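PDB 3CDL: transcriptional regulator AefR from Pseudomonas syringae pv. tomato, which probably binds cis-regulatory DNA as a TetR-family transcription factor, through a helix-turn-helix motif, to regulate transcription. Local coordinates for the interface of chains A and B. Sequence-based numbering; all coordinates share one arbitrary frame. Chains: chain A/B, Transcriptional regulator AefR.

All four contacts belong to one two-fold interface between the chains, and they fall into two clusters. Contact 1 and contact 2 lie about 11 Å apart, measured between the centres of their C-alpha atoms, and both draw on helices 100-114 and 169-174. Contact 3 and contact 4, about 10 Å apart, are built from helices 152-167 and 181-199 and share A:Met194; they repeat nearly the same residues with the chains exchanged. Between the clusters the centres stand 22 to 26 Å apart. Such spacing would brace the two subunits at separate places, as suits the dimer through which TetR-family regulators typically act.

Contact 1: the interface of chains A and B. Residues chain A 110-111, 114-115, 172; chain B 107, 110-111, 114-115.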
loop_
_atom_site.group_PDB
_atom_site.type_symbol
_atom_site.label_atom_id
_atom_site.label_comp_id
_atom_site.label_asym_id
_atom_site.label_seq_id
_atom_site.Cartn_x
_atom_site.Cartn_y
_atom_site.Cartn_z
ATOM N N VAL A 110 5.218 -2.687 -7.800
ATOM C CA VAL A 110 4.258 -3.216 -6.834
ATOM C C VAL A 110 3.471 -4.376 -7.455
ATOM O O VAL A 110 3.276 -5.420 -6.814
ATOM C CB VAL A 110 3.266 -2.141 -6.259
ATOM C CG1 VAL A 110 2.308 -2.789 -5.266
ATOM C CG2 VAL A 110 3.995 -0.978 -5.561
ATOM N N GLY A 111 3.031 -4.214 -8.704
ATOM C CA GLY A 111 2.233 -5.253 -9.359
ATOM C C GLY A 111 3.014 -6.524 -9.631
ATOM O O GLY A 111 2.456 -7.643 -9.609
ATOM N N ILE A 114 3.258 -8.650 -6.190
ATOM C CA ILE A 114 2.028 -9.336 -5.778
ATOM C C ILE A 114 1.732 -10.486 -6.743
ATOM O O ILE A 114 1.452 -11.622 -6.295
ATOM C CB ILE A 114 0.796 -8.409 -5.653
ATOM C CG1 ILE A 114 0.029 -8.331 -6.958
ATOM C CG2 ILE A 114 1.192 -7.030 -5.160
ATOM C CD1 ILE A 114 -0.971 -7.181 -7.001
ATOM N N HIS A 115 1.851 -10.209 -8.054
ATOM C CA HIS A 115 1.591 -11.205 -9.090
ATOM C C HIS A 115 2.633 -12.340 -9.037
ATOM O O HIS A 115 2.373 -13.435 -9.549
ATOM C CB HIS A 115 1.473 -10.588 -10.507
ATOM C CG HIS A 115 0.351 -9.584 -10.669
ATOM N ND1 HIS A 115 0.315 -8.663 -11.699
ATOM C CD2 HIS A 115 -0.769 -9.357 -9.935
ATOM C CE1 HIS A 115 -0.773 -7.916 -11.590
ATOM N NE2 HIS A 115 -1.438 -8.305 -10.516
ATOM N N VAL A 172 -1.579 4.004 -6.750
ATOM C CA VAL A 172 -0.894 2.865 -7.273
ATOM C C VAL A 172 -1.833 1.644 -7.306
ATOM O O VAL A 172 -1.786 0.848 -8.255
ATOM C CB VAL A 172 0.370 2.612 -6.425
ATOM C CG1 VAL A 172 0.940 1.201 -6.641
ATOM C CG2 VAL A 172 1.421 3.666 -6.737
ATOM N N ARG B 107 -4.770 -9.680 -1.355
ATOM C CA ARG B 107 -3.792 -9.858 -2.421
ATOM C C ARG B 107 -4.455 -10.013 -3.793
ATOM O O ARG B 107 -4.185 -9.242 -4.722
ATOM C CB ARG B 107 -2.916 -11.067 -2.146
ATOM C CG ARG B 107 -1.543 -10.732 -1.646
ATOM C CD ARG B 107 -0.743 -11.998 -1.350
ATOM N NE ARG B 107 -1.361 -12.785 -0.269
ATOM C CZ ARG B 107 -0.872 -12.876 0.969
ATOM N NH1 ARG B 107 0.257 -12.251 1.287
ATOM N NH2 ARG B 107 -1.497 -13.606 1.891
ATOM N N VAL B 110 -6.370 -6.463 -4.719
ATOM C CA VAL B 110 -5.330 -5.548 -5.136
ATOM C C VAL B 110 -4.681 -5.984 -6.443
ATOM O O VAL B 110 -4.478 -5.172 -7.351
ATOM C CB VAL B 110 -4.256 -5.395 -4.046
ATOM C CG1 VAL B 110 -3.136 -4.444 -4.529
ATOM C CG2 VAL B 110 -4.896 -4.885 -2.765
ATOM N N GLY B 111 -4.352 -7.266 -6.540
ATOM C CA GLY B 111 -3.780 -7.797 -7.769
ATOM C C GLY B 111 -4.712 -7.630 -8.954
ATOM O O GLY B 111 -4.271 -7.405 -10.088
ATOM N N ILE B 114 -4.930 -3.389 -9.623
ATOM C CA ILE B 114 -3.722 -2.567 -9.849
ATOM C C ILE B 114 -3.511 -2.142 -11.309
ATOM O O ILE B 114 -3.349 -0.933 -11.599
ATOM C CB ILE B 114 -2.429 -3.193 -9.212
ATOM C CG1 ILE B 114 -1.226 -2.237 -9.335
ATOM C CG2 ILE B 114 -2.133 -4.599 -9.767
ATOM C CD1 ILE B 114 -0.225 -2.328 -8.166
ATOM N N HIS B 115 -3.545 -3.115 -12.219
ATOM C CA HIS B 115 -3.400 -2.810 -13.655
ATOM C C HIS B 115 -4.703 -2.916 -14.450
ATOM O O HIS B 115 -4.683 -3.225 -15.622
ATOM C CB HIS B 115 -2.263 -3.642 -14.290
ATOM C CG HIS B 115 -0.908 -3.253 -13.788
ATOM N ND1 HIS B 115 -0.264 -2.097 -14.194
ATOM C CD2 HIS B 115 -0.095 -3.839 -12.876
ATOM C CE1 HIS B 115 0.894 -2.000 -13.568
ATOM N NE2 HIS B 115 1.019 -3.043 -12.757
#
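B:Ile114 pushes its CD1 methyl into chain A between two helices, 100-114 and 169-174. There CD1 lies 3.9 Å from CG1 of A:Val110 and 4.0 Å from CG1 of A:Val172. CG1 of B:Ile114 is anti to its backbone N (chi1 -174°), which brings it against the backbone O of A:Val172, 3.3 Å away; the two side chains run alongside each other and point the same way. This is the tight part, and the lack of a side chain at A:Gly111 probably helps, its CA lying 4.0 Å from CD1 of B:Ile114. CD1 of A:Ile114 in turn meets CG2 of B:Ile114 at 4.0 Å; its modelled approach to B:Gly111 is doubtful. A:His115 belongs to this well-held side too, its NE2 donating to the backbone O of B:Gly111 at 3.0 Å. That bond is fairly straight, 160° at the hydrogen, and nearly in the ring plane. The loose side is that of B:His115. Its ring is turned differently (chi2 -75°) and does not repeat the bond, NE2 coming no nearer than 4.2 Å to CA of A:Gly111, so the two-fold symmetry is imperfect here. Together the isoleucine packing and the histidine bond help pair the 100-114 helices in the dimer expected of a TetR-family regulator.

Contact 2: the interface of chains A and B. Residues chain A 113, 120, 123-124; chain B 173-174.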
loop_
_atom_site.group_PDB
_atom_site.type_symbol
_atom_site.label_atom_id
_atom_site.label_comp_id
_atom_site.label_asym_id
_atom_site.label_seq_id
_atom_site.Cartn_x
_atom_site.Cartn_y
_atom_site.Cartn_z
ATOM N N THR A 113 5.349 -7.867 -7.846
ATOM C CA THR A 113 5.665 -8.650 -6.658
ATOM C C THR A 113 4.419 -9.277 -6.037
ATOM O O THR A 113 4.504 -10.338 -5.446
ATOM C CB THR A 113 6.600 -7.910 -5.591
ATOM O OG1 THR A 113 5.891 -6.872 -4.895
ATOM C CG2 THR A 113 7.892 -7.361 -6.246
ATOM N N ALA A 120 8.840 -11.265 -5.217
ATOM C CA ALA A 120 8.634 -10.541 -3.968
ATOM C C ALA A 120 9.642 -11.101 -2.974
ATOM O O ALA A 120 10.435 -10.359 -2.391
ATOM C CB ALA A 120 7.209 -10.750 -3.474
ATOM N N TRP A 123 13.050 -9.778 -3.585
ATOM C CA TRP A 123 13.270 -8.328 -3.696
ATOM C C TRP A 123 12.936 -7.407 -2.512
ATOM O O TRP A 123 12.617 -6.238 -2.719
ATOM C CB TRP A 123 12.667 -7.801 -5.003
ATOM C CG TRP A 123 13.413 -8.312 -6.188
ATOM C CD1 TRP A 123 13.043 -9.341 -7.017
ATOM C CD2 TRP A 123 14.683 -7.846 -6.671
ATOM N NE1 TRP A 123 13.997 -9.535 -7.991
ATOM C CE2 TRP A 123 15.014 -8.632 -7.805
ATOM C CE3 TRP A 123 15.573 -6.838 -6.263
ATOM C CZ2 TRP A 123 16.193 -8.436 -8.538
ATOM C CZ3 TRP A 123 16.743 -6.637 -6.999
ATOM C CH2 TRP A 123 17.042 -7.438 -8.120
ATOM N N LEU A 124 13.023 -7.916 -1.285
ATOM C CA LEU A 124 13.171 -7.030 -0.109
ATOM C C LEU A 124 14.591 -7.046 0.491
ATOM O O LEU A 124 15.495 -6.348 0.008
ATOM C CB LEU A 124 12.112 -7.294 0.974
ATOM C CG LEU A 124 11.632 -8.704 1.321
ATOM C CD1 LEU A 124 10.922 -8.679 2.663
ATOM C CD2 LEU A 124 10.691 -9.239 0.259
ATOM N N THR B 173 2.082 -7.039 -0.428
ATOM C CA THR B 173 2.961 -6.715 -1.554
ATOM C C THR B 173 4.181 -7.623 -1.635
ATOM O O THR B 173 4.627 -7.959 -2.724
ATOM C CB THR B 173 3.352 -5.201 -1.597
ATOM O OG1 THR B 173 4.076 -4.861 -0.411
ATOM C CG2 THR B 173 2.118 -4.344 -1.620
ATOM N N PHE B 174 4.707 -8.034 -0.490
ATOM C CA PHE B 174 5.963 -8.795 -0.465
ATOM C C PHE B 174 5.803 -10.190 0.115
ATOM O O PHE B 174 6.790 -10.892 0.323
ATOM C CB PHE B 174 7.037 -8.029 0.334
ATOM C CG PHE B 174 7.456 -6.723 -0.295
ATOM C CD1 PHE B 174 8.119 -6.702 -1.530
ATOM C CD2 PHE B 174 7.202 -5.504 0.349
ATOM C CE1 PHE B 174 8.510 -5.491 -2.121
ATOM C CE2 PHE B 174 7.588 -4.285 -0.244
ATOM C CZ PHE B 174 8.242 -4.288 -1.480
#
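The ring of B:Phe174 is flanked on both sides by chain A, each neighbour standing outside the rim: CD2 of A:Leu124 and the backbone O of A:Trp123 on one face side, the hydroxyl OG1 of A:Thr113 on the other. OG1 lies beyond the CD1-CE1 rim, 4.0 Å from CD1 of B:Phe174. CD2 of A:Leu124 lies 3.8 Å from CB of B:Phe174 and 4.0 Å from CD1, so the methyl meets the root of the aromatic group and not its far tip. The leucine and phenylalanine side chains lie antiparallel, each running past the other. A:Trp123 contributes its backbone O, 4.2 Å from CE1 of B:Phe174. CG of B:Phe174 is anti to its own carbonyl carbon (chi1 -65°), and the ring therefore swings toward A:Leu124 while the backbone stays beside A:Ala120. The small CB of A:Ala120 packs 3.8 Å from CA of B:Phe174, close against the main chain at the end of helix 169-174. Much of the phenylalanine, 81 Å² of its surface, is hidden by chain A, which makes it the main plug of this patch. The polar tie comes from A:Thr113, whose hydroxyl OG1 donates to the backbone O of B:Thr173 at 2.7 Å, approaching from above the carbonyl plane, 37° out of it.

Contact 3: the interface of chains A and B. Residues chain A 154, 158, 194-195, 198-199; chain B 162, 166, 190-191, 194.
Apolar packing dominates where B:Met194, a selenomethionine, runs into chain A against A:Gln158 and A:Tyr199. Its CG is anti to the backbone N (chi1 178°) and the chain bends at chi3, so that the CE methyl caps one face of the A:Gln158 amide, 3.3 Å from OE1 and 3.4 Å from NE2. The same methyl lies 3.7 Å from CE2 of A:Tyr199. A:Trp198 meets this side chain at about a right angle. The two residues 194 also meet: SE of A:Met194 lies 4.1 Å from CG of B:Met194. Among the aromatic groups, the rings of B:Phe166 and A:Phe154 are nearly parallel but slid apart, CZ of B:Phe166 lying over the rim of A:Phe154, although the side chains arrive from directions about 90° apart. CG of A:Gln158 sits at the edge of the B:Phe166 ring. Of the hydrogen bonds, NE2 of A:Gln158 donates to the phenol OH of A:Tyr199 at 2.7 Å, almost in the amide plane, which should fix the amide's rotation, leaving OE1 toward B:Ser190. OG of B:Ser190 makes a weak bond at most to that OE1. A water lies 2.7 Å from O of A:Met194 and 3.0 Å from O of B:Met194, linking them. The patch helps join helices 152-167 and 181-199 across the expected TetR-family dimer.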
loop_
_atom_site.group_PDB
_atom_site.type_symbol
_atom_site.label_atom_id
_atom_site.label_comp_id
_atom_site.label_asym_id
_atom_site.label_seq_id
_atom_site.Cartn_x
_atom_site.Cartn_y
_atom_site.Cartn_z
ATOM N N PHE A 154 11.661 1.348 12.176
ATOM C CA PHE A 154 10.286 1.260 12.561
ATOM C C PHE A 154 9.670 2.646 12.495
ATOM O O PHE A 154 8.510 2.810 12.111
ATOM C CB PHE A 154 10.244 0.713 13.994
ATOM C CG PHE A 154 8.917 0.854 14.684
ATOM C CD1 PHE A 154 8.099 -0.270 14.876
ATOM C CD2 PHE A 154 8.499 2.081 15.196
ATOM C CE1 PHE A 154 6.883 -0.171 15.521
ATOM C CE2 PHE A 154 7.255 2.191 15.844
ATOM C CZ PHE A 154 6.462 1.057 16.016
ATOM N N GLN A 158 6.867 4.417 9.809
ATOM C CA GLN A 158 5.691 5.193 10.241
ATOM C C GLN A 158 5.673 6.534 9.581
ATOM O O GLN A 158 4.626 7.025 9.234
ATOM C CB GLN A 158 5.691 5.445 11.743
ATOM C CG GLN A 158 5.343 4.280 12.587
ATOM C CD GLN A 158 5.540 4.582 14.056
ATOM O OE1 GLN A 158 4.710 4.202 14.908
ATOM N NE2 GLN A 158 6.648 5.267 14.378
HETATM N N MSE A 194 2.578 15.237 13.755
HETATM C CA MSE A 194 2.384 13.917 14.336
HETATM C C MSE A 194 3.698 13.237 14.712
HETATM O O MSE A 194 3.867 12.736 15.837
HETATM C CB MSE A 194 1.667 13.039 13.325
HETATM C CG MSE A 194 0.172 13.065 13.408
HETATM SE SE MSE A 194 -0.377 11.195 13.346
HETATM C CE MSE A 194 -2.023 11.457 14.314
ATOM N N PHE A 195 4.633 13.223 13.774
ATOM C CA PHE A 195 5.876 12.538 14.022
ATOM C C PHE A 195 6.749 13.185 15.128
ATOM O O PHE A 195 7.266 12.498 16.016
ATOM C CB PHE A 195 6.682 12.357 12.725
ATOM C CG PHE A 195 7.967 11.625 12.945
ATOM C CD1 PHE A 195 8.005 10.220 12.870
ATOM C CD2 PHE A 195 9.130 12.322 13.292
ATOM C CE1 PHE A 195 9.193 9.538 13.091
ATOM C CE2 PHE A 195 10.332 11.636 13.518
ATOM C CZ PHE A 195 10.360 10.240 13.426
ATOM N N TRP A 198 5.331 13.324 18.868
ATOM C CA TRP A 198 5.704 12.117 19.646
ATOM C C TRP A 198 7.224 11.887 19.816
ATOM O O TRP A 198 7.664 11.553 20.902
ATOM C CB TRP A 198 5.048 10.859 19.066
ATOM C CG TRP A 198 5.368 9.613 19.802
ATOM C CD1 TRP A 198 6.078 8.534 19.323
ATOM C CD2 TRP A 198 4.991 9.269 21.163
ATOM N NE1 TRP A 198 6.176 7.560 20.301
ATOM C CE2 TRP A 198 5.532 7.982 21.435
ATOM C CE3 TRP A 198 4.275 9.924 22.173
ATOM C CZ2 TRP A 198 5.366 7.336 22.678
ATOM C CZ3 TRP A 198 4.117 9.272 23.420
ATOM C CH2 TRP A 198 4.664 7.999 23.655
ATOM N N TYR A 199 8.022 12.070 18.771
ATOM C CA TYR A 199 9.415 11.619 18.845
ATOM C C TYR A 199 10.475 12.608 19.308
ATOM O O TYR A 199 11.528 12.160 19.799
ATOM C CB TYR A 199 9.885 11.005 17.515
ATOM C CG TYR A 199 9.359 9.616 17.304
ATOM C CD1 TYR A 199 9.683 8.582 18.194
ATOM C CD2 TYR A 199 8.494 9.343 16.250
ATOM C CE1 TYR A 199 9.174 7.310 18.025
ATOM C CE2 TYR A 199 7.985 8.071 16.068
ATOM C CZ TYR A 199 8.328 7.064 16.954
ATOM O OH TYR A 199 7.811 5.819 16.748
ATOM N N LEU B 162 -0.824 3.833 10.221
ATOM C CA LEU B 162 0.118 3.469 11.277
ATOM C C LEU B 162 0.125 1.964 11.563
ATOM O O LEU B 162 1.110 1.470 12.053
ATOM C CB LEU B 162 -0.151 4.293 12.545
ATOM C CG LEU B 162 0.679 5.577 12.832
ATOM C CD1 LEU B 162 1.817 5.859 11.830
ATOM C CD2 LEU B 162 -0.182 6.841 13.111
ATOM N N PHE B 166 2.725 -1.835 8.612
ATOM C CA PHE B 166 3.410 -2.996 9.202
ATOM C C PHE B 166 2.636 -4.295 8.996
ATOM O O PHE B 166 3.223 -5.358 8.794
ATOM C CB PHE B 166 3.612 -2.811 10.725
ATOM C CG PHE B 166 4.494 -1.647 11.081
ATOM C CD1 PHE B 166 5.881 -1.713 10.869
ATOM C CD2 PHE B 166 3.940 -0.468 11.602
ATOM C CE1 PHE B 166 6.699 -0.639 11.191
ATOM C CE2 PHE B 166 4.743 0.613 11.919
ATOM C CZ PHE B 166 6.119 0.532 11.716
ATOM N N SER B 190 2.457 2.395 19.698
ATOM C CA SER B 190 2.970 3.650 19.139
ATOM C C SER B 190 1.987 4.372 18.261
ATOM O O SER B 190 1.977 5.595 18.258
ATOM C CB SER B 190 4.330 3.551 18.419
ATOM O OG SER B 190 4.428 2.343 17.719
ATOM N N ALA B 191 1.152 3.634 17.535
ATOM C CA ALA B 191 0.103 4.262 16.723
ATOM C C ALA B 191 -0.752 5.097 17.627
ATOM O O ALA B 191 -0.861 6.306 17.404
ATOM C CB ALA B 191 -0.721 3.233 15.984
HETATM N N MSE B 194 1.189 8.004 19.222
HETATM C CA MSE B 194 1.431 9.021 18.229
HETATM C C MSE B 194 0.129 9.751 17.924
HETATM O O MSE B 194 0.096 10.973 17.906
HETATM C CB MSE B 194 2.006 8.403 16.961
HETATM C CG MSE B 194 2.243 9.418 15.873
HETATM SE SE MSE B 194 3.544 8.808 14.613
HETATM C CE MSE B 194 4.342 7.422 15.745
HETATM O O HOH W 1 2.247 13.048 18.001
#

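Contact 4: the interface of chains A and B. Residues chain A 162, 165-166, 187, 190-191, 194; chain B 154, 157-158, 161.
The amide oxygen OE1 of B:Gln158 accepts a hydrogen bond from the hydroxyl OG of A:Ser190 at 3.1 Å. The donor arrives at 122° to the C=O bond and tilted 22° from its plane. OG of A:Ser190 is anti to its backbone N (chi1 -158°), which turns it toward the glutamine. B:Gln158 reaches this point with an extended chain whose aliphatic part is packed from two directions: CB lies 3.7 Å from CD2 of A:Leu162, and CG sits in plane at the edge of the A:Phe166 ring. That ring is the centre of the patch. One face carries CG2 of B:Thr157, 3.8 Å from the ring centroid in a CH-pi contact, and the opposite face rests on CG1 of A:Val187 from its own chain. Its CZ end overlaps the face of B:Phe154, the rings inclined but closer to parallel than to perpendicular, in an offset overlap. B:Phe154 is also closed in at its rim, with CE1 3.6 Å from CG1 of A:Val187 and CE2 3.6 Å from CB of A:Ser190. These neighbours tie helix 152-167 of chain B to helices 152-167 and 181-199 of chain A. Beyond the rings the two 152-167 helices come close through small residues, CB of A:Ser165 lying 3.5 Å from CB of B:Ala161.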
loop_
_atom_site.group_PDB
_atom_site.type_symbol
_atom_site.label_atom_id
_atom_site.label_comp_id
_atom_site.label_asym_id
_atom_site.label_seq_id
_atom_site.Cartn_x
_atom_site.Cartn_y
_atom_site.Cartn_z
ATOM N N LEU A 162 2.526 7.832 6.692
ATOM C CA LEU A 162 1.736 9.043 6.842
ATOM C C LEU A 162 1.681 9.848 5.553
ATOM O O LEU A 162 0.859 10.754 5.407
ATOM C CB LEU A 162 2.319 9.884 7.987
ATOM C CG LEU A 162 2.070 9.421 9.435
ATOM C CD1 LEU A 162 2.637 10.460 10.327
ATOM C CD2 LEU A 162 0.600 9.171 9.763
ATOM N N SER A 165 0.093 6.599 2.575
ATOM C CA SER A 165 -1.347 6.301 2.708
ATOM C C SER A 165 -2.255 7.228 1.910
ATOM O O SER A 165 -3.402 6.874 1.624
ATOM C CB SER A 165 -1.809 6.287 4.180
ATOM O OG SER A 165 -1.437 7.457 4.890
ATOM N N PHE A 166 -1.754 8.402 1.559
ATOM C CA PHE A 166 -2.572 9.435 0.932
ATOM C C PHE A 166 -2.192 9.582 -0.529
ATOM O O PHE A 166 -3.025 9.947 -1.368
ATOM C CB PHE A 166 -2.318 10.784 1.602
ATOM C CG PHE A 166 -2.931 10.928 2.977
ATOM C CD1 PHE A 166 -4.294 11.259 3.128
ATOM C CD2 PHE A 166 -2.141 10.789 4.137
ATOM C CE1 PHE A 166 -4.848 11.400 4.393
ATOM C CE2 PHE A 166 -2.700 10.948 5.393
ATOM C CZ PHE A 166 -4.065 11.267 5.521
ATOM N N VAL A 187 -0.881 16.949 4.143
ATOM C CA VAL A 187 -0.434 15.644 4.640
ATOM C C VAL A 187 1.038 15.727 5.060
ATOM O O VAL A 187 1.417 15.083 6.038
ATOM C CB VAL A 187 -0.766 14.361 3.739
ATOM C CG1 VAL A 187 -2.026 14.547 2.855
ATOM C CG2 VAL A 187 0.398 13.923 2.953
ATOM N N SER A 190 0.917 17.597 8.542
ATOM C CA SER A 190 0.309 16.757 9.563
ATOM C C SER A 190 1.254 15.636 9.978
ATOM O O SER A 190 1.406 15.368 11.163
ATOM C CB SER A 190 -0.995 16.160 9.079
ATOM O OG SER A 190 -1.791 15.799 10.183
ATOM N N ALA A 191 1.885 15.000 9.003
ATOM C CA ALA A 191 2.904 14.004 9.271
ATOM C C ALA A 191 3.987 14.585 10.169
ATOM O O ALA A 191 4.381 13.965 11.162
ATOM C CB ALA A 191 3.518 13.451 7.947
HETATM N N MSE A 194 2.578 15.237 13.755
HETATM C CA MSE A 194 2.384 13.917 14.336
HETATM C C MSE A 194 3.698 13.237 14.712
HETATM O O MSE A 194 3.867 12.736 15.837
HETATM C CB MSE A 194 1.667 13.039 13.325
HETATM C CG MSE A 194 0.172 13.065 13.408
HETATM SE SE MSE A 194 -0.377 11.195 13.346
HETATM C CE MSE A 194 -2.023 11.457 14.314
ATOM N N PHE B 154 -9.479 12.351 7.112
ATOM C CA PHE B 154 -8.039 12.625 7.120
ATOM C C PHE B 154 -7.362 11.935 8.327
ATOM O O PHE B 154 -6.318 11.285 8.203
ATOM C CB PHE B 154 -7.819 14.137 7.119
ATOM C CG PHE B 154 -6.411 14.551 6.839
ATOM C CD1 PHE B 154 -5.984 14.769 5.532
ATOM C CD2 PHE B 154 -5.500 14.743 7.889
ATOM C CE1 PHE B 154 -4.682 15.152 5.264
ATOM C CE2 PHE B 154 -4.175 15.142 7.629
ATOM C CZ PHE B 154 -3.776 15.349 6.313
ATOM N N THR B 157 -7.275 7.934 8.188
ATOM C CA THR B 157 -6.287 7.440 7.219
ATOM C C THR B 157 -4.905 7.255 7.844
ATOM O O THR B 157 -4.277 6.222 7.674
ATOM C CB THR B 157 -6.267 8.346 5.973
ATOM O OG1 THR B 157 -7.606 8.429 5.472
ATOM C CG2 THR B 157 -5.305 7.798 4.875
ATOM N N GLN B 158 -4.471 8.259 8.590
ATOM C CA GLN B 158 -3.236 8.224 9.361
ATOM C C GLN B 158 -3.314 7.099 10.379
ATOM O O GLN B 158 -2.398 6.258 10.475
ATOM C CB GLN B 158 -3.048 9.566 10.071
ATOM C CG GLN B 158 -2.942 10.764 9.125
ATOM C CD GLN B 158 -2.796 12.063 9.872
ATOM O OE1 GLN B 158 -1.793 12.735 9.733
ATOM N NE2 GLN B 158 -3.787 12.419 10.691
ATOM N N ALA B 161 -3.026 3.894 8.451
ATOM C CA ALA B 161 -1.649 3.866 7.949
ATOM C C ALA B 161 -0.634 3.417 8.985
ATOM O O ALA B 161 0.325 2.730 8.675
ATOM C CB ALA B 161 -1.250 5.273 7.436
#